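Local structure of putative fimbriae assembly chaperone (Salmonella typhimurium, 2CO7) at residues F59-P64 with Q93-K98. The protein probably acts as a periplasmic chaperone of the PapD-like family, helping fimbrial subunits to fold and holding them ready for assembly. Numbering follows the deposited sequence. Where two conformers were deposited one is given.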
# COMPACT_ATOMS: atom_id res chain seq x y z
N PHE B 59 14.16 11.88 6.57
CA PHE B 59 13.57 11.52 7.86
C PHE B 59 14.19 10.25 8.37
O PHE B 59 14.64 9.43 7.57
CB PHE B 59 12.08 11.27 7.74
CG PHE B 59 11.29 12.50 7.40
CD1 PHE B 59 10.61 13.20 8.41
CD2 PHE B 59 11.22 12.96 6.09
CE1 PHE B 59 9.86 14.35 8.12
CE2 PHE B 59 10.48 14.13 5.77
CZ PHE B 59 9.80 14.82 6.80
N LEU B 60 14.18 10.08 9.68
CA LEU B 60 14.66 8.87 10.29
C LEU B 60 13.56 8.34 11.18
O LEU B 60 12.83 9.10 11.80
CB LEU B 60 15.93 9.15 11.09
CG LEU B 60 17.31 8.92 10.45
CD1 LEU B 60 17.30 8.94 8.96
CD2 LEU B 60 18.37 9.91 10.99
N VAL B 61 13.40 7.02 11.17
CA VAL B 61 12.48 6.36 12.08
C VAL B 61 13.28 5.58 13.10
O VAL B 61 14.24 4.87 12.75
CB VAL B 61 11.47 5.40 11.36
CG1 VAL B 61 10.46 4.81 12.39
CG2 VAL B 61 10.71 6.13 10.30
N MET B 62 12.88 5.73 14.36
CA MET B 62 13.57 5.14 15.51
C MET B 62 12.62 4.29 16.35
O MET B 62 11.59 4.80 16.82
CB MET B 62 14.11 6.23 16.45
CG MET B 62 15.42 6.90 16.03
SD MET B 62 15.65 8.47 16.88
CE MET B 62 14.38 9.41 16.03
N PRO B 63 12.96 3.01 16.58
CA PRO B 63 14.13 2.28 16.06
C PRO B 63 13.86 1.85 14.61
O PRO B 63 12.74 1.48 14.31
CB PRO B 63 14.21 1.04 16.96
CG PRO B 63 12.77 0.78 17.39
CD PRO B 63 12.11 2.16 17.45
N PRO B 64 14.89 1.82 13.75
CA PRO B 64 14.74 1.33 12.36
C PRO B 64 14.59 -0.19 12.27
O PRO B 64 13.97 -0.68 11.32
CB PRO B 64 16.04 1.74 11.68
CG PRO B 64 17.00 1.91 12.78
CD PRO B 64 16.27 2.27 14.02
N GLN B 93 5.91 11.95 1.89
CA GLN B 93 6.81 10.80 1.97
C GLN B 93 5.94 9.56 2.33
O GLN B 93 4.72 9.68 2.58
CB GLN B 93 7.81 11.01 3.15
CG GLN B 93 8.89 12.00 3.00
CD GLN B 93 8.48 13.46 3.09
OE1 GLN B 93 9.16 14.28 2.57
NE2 GLN B 93 7.39 13.77 3.80
N TRP B 94 6.58 8.39 2.41
CA TRP B 94 5.92 7.19 2.87
C TRP B 94 6.73 6.59 4.00
O TRP B 94 7.94 6.39 3.86
CB TRP B 94 5.88 6.16 1.75
CG TRP B 94 5.00 6.57 0.61
CD1 TRP B 94 5.38 7.28 -0.53
CD2 TRP B 94 3.60 6.36 0.51
NE1 TRP B 94 4.28 7.50 -1.33
CE2 TRP B 94 3.17 6.96 -0.72
CE3 TRP B 94 2.65 5.77 1.34
CZ2 TRP B 94 1.84 6.91 -1.16
CZ3 TRP B 94 1.30 5.69 0.88
CH2 TRP B 94 0.92 6.30 -0.34
N VAL B 95 6.06 6.27 5.09
CA VAL B 95 6.67 5.56 6.22
C VAL B 95 6.15 4.12 6.11
O VAL B 95 4.96 3.88 6.16
CB VAL B 95 6.42 6.28 7.60
CG1 VAL B 95 4.92 6.43 7.97
CG2 VAL B 95 7.16 5.57 8.72
N CYS B 96 7.09 3.18 5.97
CA CYS B 96 6.79 1.79 5.69
C CYS B 96 7.31 0.91 6.82
O CYS B 96 8.39 1.15 7.37
CB CYS B 96 7.49 1.37 4.41
SG CYS B 96 6.83 2.15 2.92
N ILE B 97 6.52 -0.09 7.15
CA ILE B 97 6.79 -1.02 8.23
C ILE B 97 6.82 -2.38 7.58
O ILE B 97 5.79 -2.81 7.05
CB ILE B 97 5.61 -1.00 9.26
CG1 ILE B 97 5.42 0.38 9.90
CG2 ILE B 97 5.74 -2.12 10.32
CD1 ILE B 97 6.66 1.02 10.38
N LYS B 98 8.00 -3.01 7.58
CA LYS B 98 8.16 -4.38 7.07
C LYS B 98 8.14 -5.34 8.25
O LYS B 98 8.93 -5.18 9.20
CB LYS B 98 9.50 -4.56 6.35
CG LYS B 98 9.68 -5.98 5.75
CD LYS B 98 11.08 -6.21 5.15
CE LYS B 98 11.39 -5.20 4.05
NZ LYS B 98 10.55 -5.48 2.84
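The side-chain amide of Gln93 lies obliquely against the ring of Phe59, its CD atom 3.4 Å from Phe59 CE2. Ring and amide planes are inclined by 51° and the two side chains cross at about a right angle, which leaves the amide unstacked; no hydrogen bond joins the pair, and the contact is van der Waals. The ring atoms involved are CD2, CE2 and CZ, with Gln93 OE1 lying 3.5 Å from Phe59 CE2. Gln93 NE2 is 4.0 Å from Phe59 CZ. The glutamine chain bends at chi2 (75°), which swings the amide obliquely onto the phenyl group. The same amide is held through NE2, which gives a hydrogen bond to the carbonyl O of Leu128 on the adjoining strand 116-131. Tyr23 meets the Phe59 ring edge-to-face, and Phe130 packs on both Phe59 and Gln93.

Two residues further along each strand, Val61 and Val95 also cross at about a right angle and meet through single methyls, CG2 to CG2 at 3.9 Å. The rotation of each valine directs this one branch at the other: in Val61 it is anti to the carbonyl carbon, in Val95 anti to the backbone N. Val48 of strand 42-50 packs beside Val61.

Strands 59-68 and 91-100 thus face each other across the interior of the immunoglobulin-like N-terminal domain, with no hydrogen bond between the two segments. Their cohesion here rests on van der Waals contact. The bond from NE2 to Leu128 O probably fixes the rotation of the buried Gln93 amide, which can then pack on Phe59 without a polar partner from segment 59-64.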